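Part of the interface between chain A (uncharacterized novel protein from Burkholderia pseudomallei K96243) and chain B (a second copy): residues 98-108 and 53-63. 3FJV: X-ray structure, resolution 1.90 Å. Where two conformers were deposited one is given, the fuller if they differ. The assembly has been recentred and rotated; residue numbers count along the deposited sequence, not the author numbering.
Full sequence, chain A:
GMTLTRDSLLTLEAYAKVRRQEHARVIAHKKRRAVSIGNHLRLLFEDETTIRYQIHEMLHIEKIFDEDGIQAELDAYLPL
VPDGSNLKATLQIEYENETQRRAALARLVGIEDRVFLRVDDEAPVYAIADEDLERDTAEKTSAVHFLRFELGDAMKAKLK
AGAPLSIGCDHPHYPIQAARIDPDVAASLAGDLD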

ATOM      1  N   GLU A  98       7.019   4.925  10.094  1.00 44.22           N
ATOM      2  CA  GLU A  98       7.379   4.744   8.689  1.00 43.35           C
ATOM      3  C   GLU A  98       8.616   3.852   8.498  1.00 41.08           C
ATOM      4  O   GLU A  98       8.582   2.915   7.714  1.00 43.21           O
ATOM      5  CB  GLU A  98       7.592   6.107   7.997  1.00 42.56           C
ATOM      6  N   THR A  99       9.697   4.129   9.225  1.00 38.16           N
ATOM      7  CA  THR A  99      10.931   3.377   9.047  0.50 37.09           C
ATOM      8  C   THR A  99      10.756   1.941   9.540  1.00 35.84           C
ATOM      9  O   THR A  99      11.261   1.006   8.914  1.00 33.75           O
ATOM     10  CB  THR A  99      12.084   4.047   9.799  0.50 37.13           C
ATOM     11  OG1 THR A  99      11.647   4.358  11.124  0.50 38.00           O
ATOM     12  CG2 THR A  99      12.500   5.333   9.096  0.50 33.67           C
ATOM     13  N   GLN A 100      10.027   1.789  10.654  1.00 32.54           N
ATOM     14  CA  GLN A 100       9.693   0.485  11.231  1.00 34.06           C
ATOM     15  C   GLN A 100       8.820  -0.352  10.267  1.00 31.84           C
ATOM     16  O   GLN A 100       9.111  -1.537   9.987  1.00 28.68           O
ATOM     17  CB  GLN A 100       8.957   0.704  12.567  1.00 35.06           C
ATOM     18  CG  GLN A 100       8.783  -0.543  13.404  1.00 46.36           C
ATOM     19  CD  GLN A 100      10.085  -1.008  13.997  1.00 57.18           C
ATOM     20  OE1 GLN A 100      10.915  -0.186  14.411  1.00 67.73           O
ATOM     21  NE2 GLN A 100      10.288  -2.333  14.042  1.00 60.25           N
ATOM     22  N   ARG A 101       7.754   0.279   9.783  1.00 31.11           N
ATOM     23  CA  ARG A 101       6.854  -0.318   8.801  1.00 32.11           C
ATOM     24  C   ARG A 101       7.651  -0.676   7.553  1.00 31.71           C
ATOM     25  O   ARG A 101       7.706  -1.836   7.142  1.00 31.32           O
ATOM     26  CB  ARG A 101       5.680   0.625   8.472  1.00 32.85           C
ATOM     27  N   ARG A 102       8.326   0.309   6.982  1.00 34.20           N
ATOM     28  CA  ARG A 102       9.152   0.067   5.817  1.00 33.11           C
ATOM     29  C   ARG A 102      10.088  -1.136   6.047  1.00 31.71           C
ATOM     30  O   ARG A 102      10.124  -2.046   5.229  1.00 26.38           O
ATOM     31  CB  ARG A 102       9.911   1.337   5.421  1.00 35.47           C
ATOM     32  CG  ARG A 102      10.388   1.342   3.994  1.00 44.28           C
ATOM     33  CD  ARG A 102      10.927   2.710   3.549  1.00 48.41           C
ATOM     34  NE  ARG A 102      11.612   2.584   2.261  1.00 55.47           N
ATOM     35  CZ  ARG A 102      11.016   2.427   1.074  1.00 59.23           C
ATOM     36  NH1 ARG A 102       9.687   2.378   0.959  1.00 62.88           N
ATOM     37  NH2 ARG A 102      11.759   2.315  -0.022  1.00 65.10           N
ATOM     38  N   ALA A 103      10.825  -1.175   7.161  1.00 30.23           N
ATOM     39  CA  ALA A 103      11.700  -2.330   7.418  1.00 27.25           C
ATOM     40  C   ALA A 103      10.874  -3.620   7.555  1.00 24.71           C
ATOM     41  O   ALA A 103      11.253  -4.670   7.017  1.00 23.40           O
ATOM     42  CB  ALA A 103      12.540  -2.108   8.659  1.00 23.59           C
ATOM     43  N   ALA A 104       9.751  -3.548   8.274  1.00 23.27           N
ATOM     44  CA  ALA A 104       8.893  -4.754   8.490  1.00 23.83           C
ATOM     45  C   ALA A 104       8.372  -5.365   7.196  1.00 22.43           C
ATOM     46  O   ALA A 104       8.414  -6.594   6.995  1.00 25.88           O
ATOM     47  CB  ALA A 104       7.703  -4.432   9.421  1.00 23.50           C
ATOM     48  N   LEU A 105       7.852  -4.525   6.322  1.00 26.96           N
ATOM     49  CA  LEU A 105       7.285  -4.996   5.052  1.00 27.51           C
ATOM     50  C   LEU A 105       8.327  -5.753   4.209  1.00 27.17           C
ATOM     51  O   LEU A 105       7.996  -6.759   3.570  1.00 27.77           O
ATOM     52  CB  LEU A 105       6.670  -3.815   4.274  1.00 29.49           C
ATOM     53  CG  LEU A 105       5.393  -3.242   4.925  1.00 30.30           C
ATOM     54  CD1 LEU A 105       4.866  -2.037   4.129  1.00 30.38           C
ATOM     55  CD2 LEU A 105       4.307  -4.332   5.075  1.00 29.70           C
ATOM     56  N   ALA A 106       9.585  -5.318   4.258  1.00 24.25           N
ATOM     57  CA  ALA A 106      10.667  -6.053   3.595  1.00 24.06           C
ATOM     58  C   ALA A 106      10.940  -7.394   4.247  1.00 26.05           C
ATOM     59  O   ALA A 106      11.043  -8.435   3.566  1.00 27.62           O
ATOM     60  CB  ALA A 106      11.982  -5.208   3.559  1.00 23.46           C
ATOM     61  N   ARG A 107      11.086  -7.365   5.567  1.00 26.12           N
ATOM     62  CA  ARG A 107      11.390  -8.571   6.341  1.00 26.32           C
ATOM     63  C   ARG A 107      10.267  -9.615   6.235  1.00 24.48           C
ATOM     64  O   ARG A 107      10.517 -10.820   6.273  1.00 22.60           O
ATOM     65  CB  ARG A 107      11.598  -8.159   7.786  1.00 27.45           C
ATOM     66  CG  ARG A 107      11.995  -9.238   8.740  1.00 35.94           C
ATOM     67  CD  ARG A 107      12.399  -8.622  10.087  1.00 40.90           C
ATOM     68  NE  ARG A 107      11.301  -7.877  10.737  1.00 40.39           N
ATOM     69  CZ  ARG A 107      11.222  -6.544  10.869  1.00 41.11           C
ATOM     70  NH1 ARG A 107      12.166  -5.719  10.397  1.00 39.01           N
ATOM     71  NH2 ARG A 107      10.173  -6.013  11.483  1.00 36.89           N
ATOM     72  N   LEU A 108       9.042  -9.127   6.090  1.00 23.31           N
ATOM     73  CA  LEU A 108       7.830  -9.962   6.072  1.00 21.53           C
ATOM     74  C   LEU A 108       7.329 -10.305   4.682  1.00 24.57           C
ATOM     75  O   LEU A 108       6.228 -10.837   4.526  1.00 22.75           O
ATOM     76  CB  LEU A 108       6.731  -9.267   6.863  1.00 22.10           C
ATOM     77  CG  LEU A 108       7.019  -9.106   8.361  1.00 23.06           C
ATOM     78  CD1 LEU A 108       5.818  -8.510   9.031  1.00 25.56           C
ATOM     79  CD2 LEU A 108       7.397 -10.389   9.030  1.00 25.21           C
TER
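Chain B, residues 53-63: YQIHEMLHIEK

Chain B lays a helix across a helix of chain A. Chain B contributes a helix that began earlier in the chain and is already under way at Tyr B53; Lys B63, at positive phi (55°), leaves helical geometry in a Schellman motif. On chain A the helix runs from Glu A98 to Arg A107 and Leu A108 is the first residue to leave helical geometry. The two axes cross at -72°, their N-to-C directions 72° apart, and approach to 10.0 Å. The contact at this crossing buries 475 Å², both sides summed. Three CA pairs fix the register: Thr A99 with Glu B57 at 6.7 Å, Ala A103 with Met B58 at 6.7 Å, and Gln A100 with Ile B61 at 7.0 Å. Thr A99, Ala A103 and Arg A107 recur every four residues along one face of the chain A helix, and Arg A102 joins them, its CA-to-CB bond also directed toward chain B.

The apolar centre is built around Ala A103. Its methyl is small enough for larger chain B side chains to gather over it: Ala A103 CB lies 3.4 Å from Ile B61 CG2 and 4.1 Å from the selenium, SE, of Met B58, a selenomethionine here. The CA-to-CB bond of Met B58 points sideways to chain A, but m rotamers at chi1 and chi2 bring its end across to chain A. Met B58 CE lies 3.2 Å from Thr A99 O, a tight approach, and 4.1 Å from Arg A102 CB. Thr A99 O already accepts from Ala A103 N at 2.8 Å within its own helix, so the methyl packs against a backbone group whose hydrogen bond is made. Ile B61 also extends to the side chain of Gln A100, whose CA-to-CB bond points away from chain B, yet which curls back until its OE1 is 3.4 Å from Ile B61 CD1.

Polar contacts flank this centre, and both use long arginines from chain A. Arg A102, extended with chi1 to chi3 all t, donates from NE to Gln B54 OE1 at 2.8 Å, the acceptor lying at the edge of the guanidinium and near its plane. Arg A107 follows t, t and then p at chi3, and its NH1 forms a salt bridge with Glu B62 OE2 at 2.7 Å, again edge-on. The same carboxylate oxygen, Glu B62 OE2, passes 3.8 Å from Ala A103 CB, so the charged pair borders the apolar patch beside Ala A103.

At the start of the chain A helix the packing is close but not hydrogen-bonded across the two stretches: Thr A99 CG2 sits 2.8 Å from Glu B57 OE1, very short for a methyl and an oxygen. Both carboxylate oxygens of Glu B57 are satisfied elsewhere in the structure. The rule to read is a small residue at the crossing, flexible and branched apolar side chains gathered on it, and arginines reaching across to Gln B54 and Glu B62.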

ATOM      1  N   TYR B  53      19.609   9.584   3.809  1.00 25.30           N
ATOM      2  CA  TYR B  53      18.724   9.411   4.967  1.00 24.13           C
ATOM      3  C   TYR B  53      18.050   8.042   4.997  1.00 25.96           C
ATOM      4  O   TYR B  53      17.995   7.373   6.054  1.00 27.03           O
ATOM      5  CB  TYR B  53      17.689  10.510   5.061  1.00 22.81           C
ATOM      6  CG  TYR B  53      16.666  10.311   6.150  1.00 23.76           C
ATOM      7  CD1 TYR B  53      16.952  10.611   7.477  1.00 32.04           C
ATOM      8  CD2 TYR B  53      15.374   9.893   5.843  1.00 30.00           C
ATOM      9  CE1 TYR B  53      15.971  10.464   8.480  1.00 25.88           C
ATOM     10  CE2 TYR B  53      14.403   9.752   6.818  1.00 33.24           C
ATOM     11  CZ  TYR B  53      14.702  10.025   8.135  1.00 28.75           C
ATOM     12  OH  TYR B  53      13.713   9.865   9.091  1.00 28.19           O
ATOM     13  N   GLN B  54      17.571   7.609   3.837  1.00 26.78           N
ATOM     14  CA  GLN B  54      16.901   6.346   3.737  1.00 23.79           C
ATOM     15  C   GLN B  54      17.868   5.182   4.052  1.00 22.35           C
ATOM     16  O   GLN B  54      17.488   4.226   4.731  1.00 24.04           O
ATOM     17  CB  GLN B  54      16.270   6.220   2.360  1.00 27.20           C
ATOM     18  CG  GLN B  54      15.611   4.905   2.047  1.00 38.15           C
ATOM     19  CD  GLN B  54      14.423   4.579   2.935  1.00 53.02           C
ATOM     20  OE1 GLN B  54      14.108   3.404   3.148  1.00 60.33           O
ATOM     21  NE2 GLN B  54      13.754   5.608   3.452  1.00 58.33           N
ATOM     22  N   ILE B  55      19.081   5.248   3.513  1.00 23.06           N
ATOM     23  CA  ILE B  55      20.095   4.206   3.770  1.00 24.93           C
ATOM     24  C   ILE B  55      20.388   4.117   5.280  1.00 25.91           C
ATOM     25  O   ILE B  55      20.302   3.025   5.903  1.00 25.13           O
ATOM     26  CB  ILE B  55      21.387   4.460   2.969  1.00 24.17           C
ATOM     27  CG1 ILE B  55      21.122   4.274   1.464  1.00 26.87           C
ATOM     28  CG2 ILE B  55      22.576   3.542   3.472  1.00 20.18           C
ATOM     29  CD1 ILE B  55      22.181   4.988   0.589  1.00 21.43           C
ATOM     30  N   HIS B  56      20.654   5.275   5.885  1.00 24.40           N
ATOM     31  CA  HIS B  56      20.995   5.303   7.289  1.00 23.74           C
ATOM     32  C   HIS B  56      19.866   4.785   8.162  1.00 22.84           C
ATOM     33  O   HIS B  56      20.129   4.118   9.175  1.00 18.68           O
ATOM     34  CB  HIS B  56      21.448   6.707   7.729  1.00 22.91           C
ATOM     35  CG  HIS B  56      22.812   7.050   7.259  1.00 27.53           C
ATOM     36  ND1 HIS B  56      23.152   8.298   6.787  1.00 34.87           N
ATOM     37  CD2 HIS B  56      23.938   6.297   7.198  1.00 31.62           C
ATOM     38  CE1 HIS B  56      24.427   8.287   6.431  1.00 39.98           C
ATOM     39  NE2 HIS B  56      24.923   7.080   6.665  1.00 30.33           N
ATOM     40  N   GLU B  57      18.613   5.045   7.759  1.00 20.04           N
ATOM     41  CA  GLU B  57      17.449   4.602   8.517  1.00 20.53           C
ATOM     42  C   GLU B  57      17.331   3.097   8.496  1.00 23.02           C
ATOM     43  O   GLU B  57      17.034   2.497   9.512  1.00 21.74           O
ATOM     44  CB  GLU B  57      16.150   5.279   8.027  1.00 22.21           C
ATOM     45  CG  GLU B  57      16.021   6.710   8.494  1.00 22.87           C
ATOM     46  CD  GLU B  57      15.776   6.749   9.989  1.00 17.33           C
ATOM     47  OE1 GLU B  57      14.782   6.137  10.413  1.00 24.02           O
ATOM     48  OE2 GLU B  57      16.608   7.322  10.757  1.00 22.56           O
HETATM   49  N   MSE B  58      17.573   2.493   7.333  1.00 23.52           N
HETATM   50  CA  MSE B  58      17.442   1.059   7.232  0.50 22.10           C
HETATM   51  C   MSE B  58      18.637   0.382   7.959  1.00 20.31           C
HETATM   52  O   MSE B  58      18.425  -0.588   8.674  1.00 24.20           O
HETATM   53  CB  MSE B  58      17.276   0.597   5.771  0.50 22.68           C
HETATM   54  CG  MSE B  58      15.907   1.056   5.056  0.50 24.25           C
HETATM   55 SE   MSE B  58      14.301   0.275   5.879  0.38 28.47          SE
HETATM   56  CE  MSE B  58      13.738   1.776   6.961  0.50 13.06           C
ATOM     57  N   LEU B  59      19.851   0.901   7.803  1.00 18.36           N
ATOM     58  CA  LEU B  59      21.018   0.371   8.557  1.00 19.75           C
ATOM     59  C   LEU B  59      20.719   0.436  10.067  1.00 18.46           C
ATOM     60  O   LEU B  59      20.906  -0.529  10.808  1.00 18.91           O
ATOM     61  CB  LEU B  59      22.272   1.148   8.177  1.00 19.20           C
ATOM     62  CG  LEU B  59      22.769   0.928   6.746  1.00 18.97           C
ATOM     63  CD1 LEU B  59      24.043   1.714   6.412  1.00 26.02           C
ATOM     64  CD2 LEU B  59      22.982  -0.609   6.523  1.00 23.17           C
ATOM     65  N   HIS B  60      20.159   1.545  10.502  1.00 20.08           N
ATOM     66  CA  HIS B  60      19.851   1.728  11.928  1.00 23.80           C
ATOM     67  C   HIS B  60      18.816   0.734  12.464  1.00 27.04           C
ATOM     68  O   HIS B  60      19.041   0.031  13.471  1.00 21.21           O
ATOM     69  CB  HIS B  60      19.337   3.134  12.128  1.00 24.52           C
ATOM     70  CG  HIS B  60      18.980   3.437  13.538  1.00 27.95           C
ATOM     71  ND1 HIS B  60      19.881   3.987  14.423  1.00 26.03           N
ATOM     72  CD2 HIS B  60      17.823   3.269  14.220  1.00 26.97           C
ATOM     73  CE1 HIS B  60      19.291   4.153  15.591  1.00 31.88           C
ATOM     74  NE2 HIS B  60      18.036   3.740  15.491  1.00 27.73           N
ATOM     75  N   ILE B  61      17.671   0.680  11.777  1.00 25.31           N
ATOM     76  CA  ILE B  61      16.559  -0.099  12.253  1.00 24.02           C
ATOM     77  C   ILE B  61      16.875  -1.582  12.244  1.00 21.92           C
ATOM     78  O   ILE B  61      16.487  -2.299  13.160  1.00 18.34           O
ATOM     79  CB  ILE B  61      15.229   0.194  11.472  1.00 26.52           C
ATOM     80  CG1 ILE B  61      14.062  -0.095  12.388  1.00 32.34           C
ATOM     81  CG2 ILE B  61      15.130  -0.651  10.224  1.00 27.50           C
ATOM     82  CD1 ILE B  61      14.041   0.814  13.623  1.00 44.18           C
ATOM     83  N   GLU B  62      17.603  -2.058  11.243  1.00 21.05           N
ATOM     84  CA  GLU B  62      17.941  -3.447  11.176  1.00 22.07           C
ATOM     85  C   GLU B  62      19.309  -3.737  11.848  1.00 22.79           C
ATOM     86  O   GLU B  62      19.755  -4.869  11.840  1.00 21.15           O
ATOM     87  CB  GLU B  62      17.925  -3.928   9.714  1.00 26.03           C
ATOM     88  CG  GLU B  62      16.479  -3.983   9.064  1.00 25.86           C
ATOM     89  CD  GLU B  62      15.630  -5.172   9.567  1.00 37.67           C
ATOM     90  OE1 GLU B  62      16.097  -5.953  10.409  1.00 42.64           O
ATOM     91  OE2 GLU B  62      14.487  -5.333   9.110  1.00 43.37           O
ATOM     92  N   LYS B  63      19.961  -2.721  12.396  1.00 20.50           N
ATOM     93  CA  LYS B  63      21.264  -2.889  13.084  1.00 18.08           C
ATOM     94  C   LYS B  63      22.344  -3.564  12.205  1.00 19.27           C
ATOM     95  O   LYS B  63      23.022  -4.520  12.623  1.00 19.83           O
ATOM     96  CB  LYS B  63      21.050  -3.647  14.398  1.00 20.59           C
ATOM     97  CG  LYS B  63      20.016  -2.993  15.303  1.00 21.40           C
ATOM     98  CD  LYS B  63      19.972  -3.646  16.665  1.00 28.33           C
ATOM     99  CE  LYS B  63      18.623  -3.491  17.339  1.00 28.20           C
ATOM    100  NZ  LYS B  63      18.362  -2.136  17.941  1.00 35.43           N
TER